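Local coordinates for TqaL (Neurospora crassa, PDB 7EEH), which belongs to the 2OG-Fe dioxygenase family of the cupin clan and binds an iron ion through two histidines and an aspartate, at residues Y28-I34 and I140-T146; V183-D189 and V247-H253; H190-L196 and F240-L246. The protein carries 1 engineered substitution. One frame throughout, in Å; residues are numbered along the deposited sequence.

Contact 1 of 3, residues Y28-I34 and I140-T146; sequences YITNRSI and ICHGVQT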
loop_
_atom_site.group_PDB
_atom_site.type_symbol
_atom_site.label_atom_id
_atom_site.label_comp_id
_atom_site.label_asym_id
_atom_site.label_seq_id
_atom_site.Cartn_x
_atom_site.Cartn_y
_atom_site.Cartn_z
ATOM N N TYR B 28 9.285 5.522 16.925
ATOM C CA TYR B 28 9.208 6.133 18.249
ATOM C C TYR B 28 10.004 5.335 19.277
ATOM O O TYR B 28 10.729 5.910 20.091
ATOM C CB TYR B 28 7.746 6.225 18.668
ATOM C CG TYR B 28 7.432 7.004 19.924
ATOM C CD1 TYR B 28 7.814 8.336 20.064
ATOM C CD2 TYR B 28 6.674 6.430 20.929
ATOM C CE1 TYR B 28 7.477 9.057 21.201
ATOM C CE2 TYR B 28 6.335 7.144 22.072
ATOM C CZ TYR B 28 6.738 8.448 22.202
ATOM O OH TYR B 28 6.374 9.149 23.338
ATOM N N ILE B 29 9.863 4.006 19.268
ATOM C CA ILE B 29 10.652 3.172 20.176
ATOM C C ILE B 29 12.140 3.408 19.954
ATOM O O ILE B 29 12.913 3.547 20.906
ATOM C CB ILE B 29 10.286 1.689 19.998
ATOM C CG1 ILE B 29 8.880 1.436 20.521
ATOM C CG2 ILE B 29 11.307 0.777 20.738
ATOM C CD1 ILE B 29 8.266 0.150 20.014
ATOM N N THR B 30 12.554 3.503 18.693
ATOM C CA THR B 30 13.973 3.666 18.377
ATOM C C THR B 30 14.470 5.053 18.750
ATOM O O THR B 30 15.527 5.194 19.370
ATOM C CB THR B 30 14.215 3.396 16.889
ATOM O OG1 THR B 30 13.949 2.020 16.634
ATOM C CG2 THR B 30 15.657 3.687 16.525
ATOM N N ASN B 31 13.713 6.093 18.399
ATOM C CA ASN B 31 14.219 7.448 18.518
ATOM C C ASN B 31 13.732 8.187 19.758
ATOM O O ASN B 31 14.293 9.239 20.077
ATOM C CB ASN B 31 13.848 8.257 17.275
ATOM C CG ASN B 31 14.530 7.744 16.035
ATOM O OD1 ASN B 31 15.659 7.247 16.092
ATOM N ND2 ASN B 31 13.852 7.857 14.902
ATOM N N ARG B 32 12.708 7.683 20.447
ATOM C CA ARG B 32 12.105 8.277 21.643
ATOM C C ARG B 32 11.364 9.582 21.358
ATOM O O ARG B 32 10.944 10.282 22.311
ATOM C CB ARG B 32 13.137 8.489 22.758
ATOM C CG ARG B 32 14.163 7.350 22.889
ATOM C CD ARG B 32 13.506 5.983 22.924
ATOM N NE ARG B 32 12.881 5.728 24.211
ATOM C CZ ARG B 32 12.134 4.670 24.483
ATOM N NH1 ARG B 32 11.902 3.744 23.554
ATOM N NH2 ARG B 32 11.621 4.536 25.693
ATOM N N SER B 33 11.199 9.934 20.084
ATOM C CA SER B 33 10.262 10.958 19.633
ATOM C C SER B 33 10.036 10.771 18.140
ATOM O O SER B 33 10.831 10.126 17.458
ATOM C CB SER B 33 10.760 12.373 19.914
ATOM O OG SER B 33 11.835 12.723 19.068
ATOM N N ILE B 34 8.923 11.325 17.646
ATOM C CA ILE B 34 8.611 11.330 16.222
ATOM C C ILE B 34 7.921 12.639 15.887
ATOM O O ILE B 34 7.145 13.178 16.683
ATOM C CB ILE B 34 7.692 10.171 15.773
ATOM C CG1 ILE B 34 6.420 10.094 16.637
ATOM C CG2 ILE B 34 8.434 8.851 15.770
ATOM C CD1 ILE B 34 5.399 9.107 16.084
ATOM N N ILE B 140 0.079 4.165 19.522
ATOM C CA ILE B 140 1.537 4.267 19.490
ATOM C C ILE B 140 2.129 3.996 20.874
ATOM O O ILE B 140 3.034 3.170 21.031
ATOM C CB ILE B 140 1.959 5.647 18.958
ATOM C CG1 ILE B 140 1.617 5.760 17.476
ATOM C CG2 ILE B 140 3.452 5.878 19.187
ATOM C CD1 ILE B 140 1.949 7.097 16.897
ATOM N N CYS B 141 1.615 4.675 21.901
ATOM C CA CYS B 141 2.254 4.608 23.213
ATOM C C CYS B 141 2.037 3.261 23.892
ATOM O O CYS B 141 2.850 2.859 24.730
ATOM C CB CYS B 141 1.727 5.732 24.102
ATOM S SG CYS B 141 2.168 7.347 23.452
ATOM N N HIS B 142 0.950 2.569 23.552
ATOM C CA HIS B 142 0.636 1.257 24.109
ATOM C C HIS B 142 1.806 0.300 23.950
ATOM O O HIS B 142 2.296 0.086 22.840
ATOM C CB HIS B 142 -0.601 0.697 23.403
ATOM C CG HIS B 142 -1.062 -0.628 23.924
ATOM N ND1 HIS B 142 -1.619 -1.593 23.110
ATOM C CD2 HIS B 142 -1.064 -1.142 25.177
ATOM C CE1 HIS B 142 -1.936 -2.649 23.839
ATOM N NE2 HIS B 142 -1.608 -2.402 25.095
ATOM N N GLY B 143 2.250 -0.277 25.064
ATOM C CA GLY B 143 3.309 -1.266 25.058
ATOM C C GLY B 143 4.720 -0.729 24.970
ATOM O O GLY B 143 5.664 -1.522 25.028
ATOM N N VAL B 144 4.911 0.581 24.837
ATOM C CA VAL B 144 6.257 1.125 24.698
ATOM C C VAL B 144 6.898 1.246 26.072
ATOM O O VAL B 144 6.428 2.009 26.921
ATOM C CB VAL B 144 6.243 2.481 23.980
ATOM C CG1 VAL B 144 7.653 3.057 23.960
ATOM C CG2 VAL B 144 5.715 2.329 22.566
ATOM N N GLN B 145 7.982 0.499 26.292
ATOM C CA GLN B 145 8.685 0.548 27.574
ATOM C C GLN B 145 9.466 1.849 27.709
ATOM O O GLN B 145 10.224 2.230 26.808
ATOM C CB GLN B 145 9.633 -0.652 27.699
ATOM C CG GLN B 145 8.914 -1.992 27.837
ATOM C CD GLN B 145 9.827 -3.098 28.367
ATOM O OE1 GLN B 145 11.052 -2.973 28.348
ATOM N NE2 GLN B 145 9.227 -4.179 28.850
ATOM N N THR B 146 9.284 2.536 28.840
ATOM C CA THR B 146 9.948 3.808 29.103
ATOM C C THR B 146 10.494 3.817 30.527
ATOM O O THR B 146 10.229 2.913 31.322
ATOM C CB THR B 146 8.996 5.004 28.934
ATOM O OG1 THR B 146 7.889 4.836 29.819
ATOM C CG2 THR B 146 8.495 5.117 27.511
HETATM O O HOH W 1 10.832 1.084 24.420
#

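Contact 2 of 3, residues V183-D189 and V247-H253; sequences VHTDGVD and VDTENKH. With FE (Fe (III) ion), chain H.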
loop_
_atom_site.group_PDB
_atom_site.type_symbol
_atom_site.label_atom_id
_atom_site.label_comp_id
_atom_site.label_asym_id
_atom_site.label_seq_id
_atom_site.Cartn_x
_atom_site.Cartn_y
_atom_site.Cartn_z
ATOM N N VAL B 183 14.176 25.111 29.524
ATOM C CA VAL B 183 14.328 23.666 29.375
ATOM C C VAL B 183 13.605 22.942 30.499
ATOM O O VAL B 183 13.823 23.239 31.676
ATOM C CB VAL B 183 15.826 23.313 29.353
ATOM C CG1 VAL B 183 16.027 21.826 29.146
ATOM C CG2 VAL B 183 16.519 24.119 28.259
ATOM N N HIS B 184 12.772 21.960 30.144
ATOM C CA HIS B 184 11.960 21.271 31.144
ATOM C C HIS B 184 11.513 19.902 30.630
ATOM O O HIS B 184 11.647 19.584 29.445
ATOM C CB HIS B 184 10.737 22.119 31.515
ATOM C CG HIS B 184 9.764 22.280 30.392
ATOM N ND1 HIS B 184 9.957 23.181 29.367
ATOM C CD2 HIS B 184 8.602 21.642 30.118
ATOM C CE1 HIS B 184 8.952 23.101 28.517
ATOM N NE2 HIS B 184 8.110 22.178 28.951
ATOM N N THR B 185 11.002 19.084 31.556
ATOM C CA THR B 185 10.064 18.010 31.259
ATOM C C THR B 185 8.687 18.393 31.794
ATOM O O THR B 185 8.564 19.198 32.719
ATOM C CB THR B 185 10.488 16.668 31.871
ATOM O OG1 THR B 185 10.239 16.687 33.281
ATOM C CG2 THR B 185 11.977 16.407 31.619
ATOM N N ASP B 186 7.655 17.796 31.209
ATOM C CA ASP B 186 6.276 18.057 31.598
ATOM C C ASP B 186 5.820 17.218 32.784
ATOM O O ASP B 186 4.673 17.365 33.219
ATOM C CB ASP B 186 5.333 17.780 30.423
ATOM C CG ASP B 186 5.653 18.607 29.194
ATOM O OD1 ASP B 186 6.178 19.732 29.323
ATOM O OD2 ASP B 186 5.351 18.116 28.085
ATOM N N GLY B 187 6.666 16.327 33.294
ATOM C CA GLY B 187 6.285 15.494 34.417
ATOM C C GLY B 187 5.340 14.368 34.083
ATOM O O GLY B 187 4.654 13.870 34.976
ATOM N N VAL B 188 5.274 13.943 32.817
ATOM C CA VAL B 188 4.374 12.860 32.427
ATOM C C VAL B 188 5.204 11.779 31.736
ATOM O O VAL B 188 6.435 11.768 31.850
ATOM C CB VAL B 188 3.232 13.389 31.532
ATOM C CG1 VAL B 188 2.331 14.374 32.310
ATOM C CG2 VAL B 188 3.793 14.070 30.296
ATOM N N ASP B 189 4.542 10.846 31.044
ATOM C CA ASP B 189 5.232 9.799 30.297
ATOM C C ASP B 189 5.370 10.123 28.814
ATOM O O ASP B 189 6.456 9.965 28.257
ATOM C CB ASP B 189 4.510 8.452 30.463
ATOM C CG ASP B 189 4.597 7.915 31.892
ATOM O OD1 ASP B 189 5.725 7.844 32.427
ATOM O OD2 ASP B 189 3.538 7.582 32.472
ATOM N N VAL B 247 8.833 11.059 24.329
ATOM C CA VAL B 247 8.885 10.371 25.619
ATOM C C VAL B 247 9.364 11.388 26.648
ATOM O O VAL B 247 10.510 11.836 26.599
ATOM C CB VAL B 247 9.802 9.147 25.572
ATOM C CG1 VAL B 247 9.925 8.495 26.985
ATOM C CG2 VAL B 247 9.282 8.148 24.543
ATOM N N ASP B 248 8.475 11.780 27.564
ATOM C CA ASP B 248 8.729 12.964 28.385
ATOM C C ASP B 248 9.757 12.703 29.481
ATOM O O ASP B 248 10.351 13.655 30.005
ATOM C CB ASP B 248 7.416 13.451 29.007
ATOM C CG ASP B 248 7.583 14.743 29.807
ATOM O OD1 ASP B 248 8.080 15.742 29.248
ATOM O OD2 ASP B 248 7.218 14.745 31.001
ATOM N N THR B 249 9.973 11.436 29.832
ATOM C CA THR B 249 10.927 11.041 30.854
ATOM C C THR B 249 12.343 10.874 30.322
ATOM O O THR B 249 13.278 10.752 31.119
ATOM C CB THR B 249 10.481 9.727 31.498
ATOM O OG1 THR B 249 10.151 8.795 30.464
ATOM C CG2 THR B 249 9.256 9.939 32.370
ATOM N N GLU B 250 12.535 10.867 29.010
ATOM C CA GLU B 250 13.857 10.612 28.450
ATOM C C GLU B 250 14.365 11.749 27.583
ATOM O O GLU B 250 15.479 11.654 27.059
ATOM C CB GLU B 250 13.851 9.301 27.647
ATOM C CG GLU B 250 13.406 8.123 28.483
ATOM C CD GLU B 250 13.101 6.906 27.651
ATOM O OE1 GLU B 250 13.639 6.821 26.525
ATOM O OE2 GLU B 250 12.305 6.062 28.117
ATOM N N ASN B 251 13.577 12.813 27.424
ATOM C CA ASN B 251 13.934 14.027 26.700
ATOM C C ASN B 251 13.579 15.219 27.564
ATOM O O ASN B 251 12.691 15.137 28.411
ATOM C CB ASN B 251 13.162 14.212 25.389
ATOM C CG ASN B 251 13.330 13.070 24.438
ATOM O OD1 ASN B 251 14.285 13.040 23.668
ATOM N ND2 ASN B 251 12.384 12.127 24.458
ATOM N N LYS B 252 14.358 16.283 27.442
ATOM C CA LYS B 252 13.937 17.585 27.925
ATOM C C LYS B 252 13.560 18.368 26.686
ATOM O O LYS B 252 13.970 18.009 25.574
ATOM C CB LYS B 252 15.036 18.310 28.727
ATOM C CG LYS B 252 15.282 17.777 30.121
ATOM C CD LYS B 252 16.490 18.388 30.827
ATOM C CE LYS B 252 16.777 17.668 32.157
ATOM N NZ LYS B 252 18.061 18.087 32.809
ATOM N N HIS B 253 12.756 19.416 26.856
ATOM C CA HIS B 253 12.382 20.194 25.688
ATOM C C HIS B 253 12.201 21.656 26.068
ATOM O O HIS B 253 12.153 22.019 27.241
ATOM C CB HIS B 253 11.121 19.631 25.016
ATOM C CG HIS B 253 9.924 19.585 25.908
ATOM N ND1 HIS B 253 9.703 18.564 26.815
ATOM C CD2 HIS B 253 8.869 20.429 26.026
ATOM C CE1 HIS B 253 8.566 18.785 27.448
ATOM N NE2 HIS B 253 8.044 19.911 26.993
HETATM FE FE FE H . 6.528 21.147 27.870
HETATM O O HOH W 2 7.803 7.201 30.979
HETATM O O HOH W 3 5.160 22.458 29.135
#

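Contact 3 of 3, residues H190-L196 and F240-L246; sequences HTMTTYL and FLDTLLL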
loop_
_atom_site.group_PDB
_atom_site.type_symbol
_atom_site.label_atom_id
_atom_site.label_comp_id
_atom_site.label_asym_id
_atom_site.label_seq_id
_atom_site.Cartn_x
_atom_site.Cartn_y
_atom_site.Cartn_z
ATOM N N HIS B 190 4.284 10.542 28.158
ATOM C CA HIS B 190 4.290 10.866 26.734
ATOM C C HIS B 190 3.575 12.191 26.531
ATOM O O HIS B 190 2.483 12.391 27.069
ATOM C CB HIS B 190 3.575 9.796 25.889
ATOM C CG HIS B 190 4.105 8.413 26.079
ATOM N ND1 HIS B 190 5.228 7.949 25.425
ATOM C CD2 HIS B 190 3.654 7.383 26.832
ATOM C CE1 HIS B 190 5.454 6.697 25.779
ATOM N NE2 HIS B 190 4.514 6.330 26.637
ATOM N N THR B 191 4.172 13.077 25.741
ATOM C CA THR B 191 3.573 14.361 25.409
ATOM C C THR B 191 3.410 14.454 23.897
ATOM O O THR B 191 4.340 14.134 23.149
ATOM C CB THR B 191 4.427 15.552 25.894
ATOM O OG1 THR B 191 4.561 15.526 27.319
ATOM C CG2 THR B 191 3.757 16.895 25.473
HETATM N N MSE B 192 2.225 14.879 23.453
HETATM C CA MSE B 192 1.924 15.043 22.030
HETATM C C MSE B 192 1.396 16.463 21.819
HETATM O O MSE B 192 0.502 16.925 22.554
HETATM C CB MSE B 192 0.889 14.003 21.547
HETATM C CG MSE B 192 0.570 14.087 20.051
HETATM SE SE MSE B 192 -0.136 12.444 19.321
HETATM C CE MSE B 192 -2.102 12.770 19.338
ATOM N N THR B 193 1.959 17.167 20.842
ATOM C CA THR B 193 1.550 18.526 20.501
ATOM C C THR B 193 1.190 18.563 19.027
ATOM O O THR B 193 2.033 18.276 18.169
ATOM C CB THR B 193 2.658 19.529 20.801
ATOM O OG1 THR B 193 3.818 19.197 20.025
ATOM C CG2 THR B 193 3.023 19.463 22.276
ATOM N N THR B 194 -0.056 18.916 18.739
ATOM C CA THR B 194 -0.608 18.873 17.397
ATOM C C THR B 194 -1.072 20.276 17.038
ATOM O O THR B 194 -1.771 20.921 17.820
ATOM C CB THR B 194 -1.759 17.870 17.328
ATOM O OG1 THR B 194 -1.236 16.541 17.493
ATOM C CG2 THR B 194 -2.511 17.960 16.005
ATOM N N TYR B 195 -0.649 20.748 15.873
ATOM C CA TYR B 195 -0.892 22.107 15.421
ATOM C C TYR B 195 -2.218 22.184 14.681
ATOM O O TYR B 195 -2.479 21.392 13.771
ATOM C CB TYR B 195 0.262 22.531 14.523
ATOM C CG TYR B 195 0.119 23.799 13.738
ATOM C CD1 TYR B 195 -0.529 23.811 12.504
ATOM C CD2 TYR B 195 0.707 24.973 14.185
ATOM C CE1 TYR B 195 -0.621 24.980 11.756
ATOM C CE2 TYR B 195 0.618 26.143 13.449
ATOM C CZ TYR B 195 -0.044 26.139 12.241
ATOM O OH TYR B 195 -0.115 27.302 11.510
ATOM N N LEU B 196 -3.055 23.136 15.071
ATOM C CA LEU B 196 -4.339 23.325 14.413
ATOM C C LEU B 196 -4.355 24.495 13.440
ATOM O O LEU B 196 -5.085 24.440 12.445
ATOM C CB LEU B 196 -5.448 23.538 15.451
ATOM C CG LEU B 196 -5.739 22.346 16.360
ATOM C CD1 LEU B 196 -6.908 22.690 17.310
ATOM C CD2 LEU B 196 -6.027 21.111 15.488
ATOM N N PHE B 240 -1.394 22.438 9.255
ATOM C CA PHE B 240 -2.501 21.754 9.901
ATOM C C PHE B 240 -2.175 20.292 10.186
ATOM O O PHE B 240 -1.917 19.511 9.268
ATOM C CB PHE B 240 -3.749 21.845 9.006
ATOM C CG PHE B 240 -4.933 21.107 9.545
ATOM C CD1 PHE B 240 -5.432 21.408 10.802
ATOM C CD2 PHE B 240 -5.557 20.123 8.795
ATOM C CE1 PHE B 240 -6.518 20.732 11.319
ATOM C CE2 PHE B 240 -6.661 19.439 9.290
ATOM C CZ PHE B 240 -7.145 19.744 10.565
ATOM N N LEU B 241 -2.169 19.939 11.469
ATOM C CA LEU B 241 -2.014 18.594 12.032
ATOM C C LEU B 241 -0.563 18.127 12.087
ATOM O O LEU B 241 -0.344 16.957 12.402
ATOM C CB LEU B 241 -2.844 17.532 11.294
ATOM C CG LEU B 241 -4.369 17.683 11.397
ATOM C CD1 LEU B 241 -5.077 16.617 10.570
ATOM C CD2 LEU B 241 -4.813 17.617 12.855
ATOM N N ASP B 242 0.421 18.979 11.781
ATOM C CA ASP B 242 1.783 18.730 12.236
ATOM C C ASP B 242 1.760 18.271 13.694
ATOM O O ASP B 242 1.154 18.928 14.548
ATOM C CB ASP B 242 2.629 19.998 12.110
ATOM C CG ASP B 242 3.143 20.250 10.674
ATOM O OD1 ASP B 242 2.928 19.409 9.767
ATOM O OD2 ASP B 242 3.788 21.298 10.473
ATOM N N THR B 243 2.421 17.146 13.975
ATOM C CA THR B 243 2.324 16.483 15.276
ATOM C C THR B 243 3.695 16.017 15.751
ATOM O O THR B 243 4.395 15.289 15.037
ATOM C CB THR B 243 1.366 15.280 15.222
ATOM O OG1 THR B 243 0.019 15.732 15.012
ATOM C CG2 THR B 243 1.401 14.514 16.527
ATOM N N LEU B 244 4.061 16.436 16.958
ATOM C CA LEU B 244 5.257 15.977 17.659
ATOM C C LEU B 244 4.830 15.106 18.830
ATOM O O LEU B 244 3.972 15.515 19.617
ATOM C CB LEU B 244 6.073 17.166 18.176
ATOM C CG LEU B 244 7.237 16.787 19.086
ATOM C CD1 LEU B 244 8.337 16.096 18.279
ATOM C CD2 LEU B 244 7.771 18.009 19.850
ATOM N N LEU B 245 5.423 13.919 18.949
ATOM C CA LEU B 245 5.215 13.041 20.093
ATOM C C LEU B 245 6.575 12.719 20.706
ATOM O O LEU B 245 7.517 12.397 19.983
ATOM C CB LEU B 245 4.502 11.753 19.654
ATOM C CG LEU B 245 4.292 10.621 20.665
ATOM C CD1 LEU B 245 3.285 11.051 21.713
ATOM C CD2 LEU B 245 3.783 9.394 19.930
ATOM N N LEU B 246 6.694 12.808 22.031
ATOM C CA LEU B 246 7.991 12.609 22.676
ATOM C C LEU B 246 7.825 11.862 23.992
ATOM O O LEU B 246 6.818 12.013 24.685
ATOM C CB LEU B 246 8.724 13.937 22.923
ATOM C CG LEU B 246 8.087 15.037 23.781
ATOM C CD1 LEU B 246 8.358 14.839 25.272
ATOM C CD2 LEU B 246 8.611 16.388 23.330
#

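Contact 1 of 3, residues Y28-I34 and I140-T146
Y28, I29, R32 and I34 meet I140, V144, Q145 and T146 in a mixed apolar and polar contact between two helix ends: the end of helix 12-31, as it turns into strand 33-36, and the end of helix 128-141 with the turn after it. The buried part is apolar. The Y28 ring crosses the I140 side chain at about a right angle, its CD2 lying 3.7 Å from I140 CG2. Its CG stands opposite the backbone N across the first torsion (chi1 -172°), which swings the ring toward helix 128-141, while its hydroxyl goes on to a hydrogen bond with H190. I34 and I140 reach toward each other tip to tip, CD1 to CD1, at 4.1 Å. Nearer the surface, I29 CG1 lies 3.9 Å from V144 CG2 and also touches V144 CG1.

Both helices flank the main antiparallel sheet of this cupin-clan fold, and Y28 and I140 also pack on L245 of its strand 243-247. The type II beta turn from C141 to V144 presents V144 and the Q145 carbonyl to the first helix. There R32, bent at chi2 and chi3, folds its guanidinium back over its own helix end. R32 NH2 donates to Q145 O at 2.9 Å, close to straight (164°), and R32 NH1 donates to I29 O at 2.8 Å; each carbonyl is met on a lone pair, in the guanidinium plane. A water accepts from R32 NH1 and donates to Q145 O. Together with a salt bridge from NE to E250, these bonds fix the orientation of the guanidinium.

Contact 2 of 3, residues V183-D189 and V247-H253
D248 sends its side chain into the bend of residues 185-188 and shows how one buried carboxylate can shape a metal-binding loop. Its CB lies 3.4 Å from V188 O. With chi1 at -176° the carboxylate reaches away from its own N toward the D186-V188 backbone. At the end of the chain the two oxygens divide the work. D248 OD1 takes the N-H of D186 at 2.9 Å on its syn lone pair, nearly straight at 172°. D248 OD2 accepts from V188 N at 2.8 Å on its anti side, the donor 22° out of the carboxylate plane, and also forms a salt bridge with R149, which probably offsets the charge of this buried group. V188 CG2 comes obliquely against D248 OD2. The main chain of D248 adds to the grip, its N donating to D189 O at 2.8 Å.

At the other end, H184 and H253 form a single antiparallel bridge, a hydrogen-bonded pair in which H253 N donates to H184 O and H184 N to H253 O. V183 CG1 lies across the K252 chain just outside it. Both histidine side chains turn back over their own backbones, rings obliquely set, to bring their NE2 atoms together on the iron. H184 NE2 binds it at 2.2 Å, D186 OD1 at 2.1 Å and H253 NE2 at 2.1 Å, the D186 carboxylate standing at a steep angle to the H253 ring. D186 OD2 is hydrogen-bonded to T191 OG1. A water and two atoms from outside the two segments complete six coordinating atoms. D248 thus acts as a second-shell residue, pinning the backbone of D186, and the two histidines and the aspartate form the facial triad of the 2OG-Fe dioxygenase family.

Contact 3 of 3, residues H190-L196 and F240-L246
T191-T194 pair with T243-L246 as antiparallel strands running at 174° to each other: T191/L246 and T193/L244 are hydrogen-bonded pairs, M192/L245 and T194/T243 non-hydrogen-bonded ones. The tighter face carries M192, T194, T243 and L245. T194 OG1 donates to T243 OG1 at 2.9 Å, and T243 OG1 in turn donates to L241 O, so two buried hydroxyls are satisfied. Beside them M192, present as selenomethionine, lays its CG 3.6 Å from T243 CG2 and its CB 3.8 Å from L245 CD1.

The other face looks toward the iron site: T191 OG1 bonds D186 OD2, and T193 borders a bound 2-amino-2-hydroxymethyl-propane-1,3-diol. Here T191 CB and L246 CD1 meet at 4.0 Å, while the partly exposed T193 lies alongside L244, pointing the same way. The pairing continues through Y195 N to D242 O, and the F240 end of the segment is also partly exposed, its ring edge 3.5 Å (CD1) from L196 O and one face against L241 CG. Strand 190-199 is flanked in the sheet by 243-247 and 267-277, while helices 128-141 and 38-48 cover the M192-T243 face, the first on M192 and L245, the second on L241 and T243.

Overall arrangement
The three contacts grade from surface to core. Contact 1 is partly buried and joins two helix ends through apolar packing and a water-assisted arginine; contact 3 lies near the centre of the chain and relies on regular backbone pairing; contact 2, also buried, is mostly loop, with carboxylate and metal bonds beside a single backbone bridge. They share elements: strand 33-36, leaving contact 1, borders strand 243-247 of contact 3, which runs on into the 247-253 segment of contact 2. Polar side chains link them, R32 to E250, Y28 to H190 and T191 to D186, so each contact is tied to the other two.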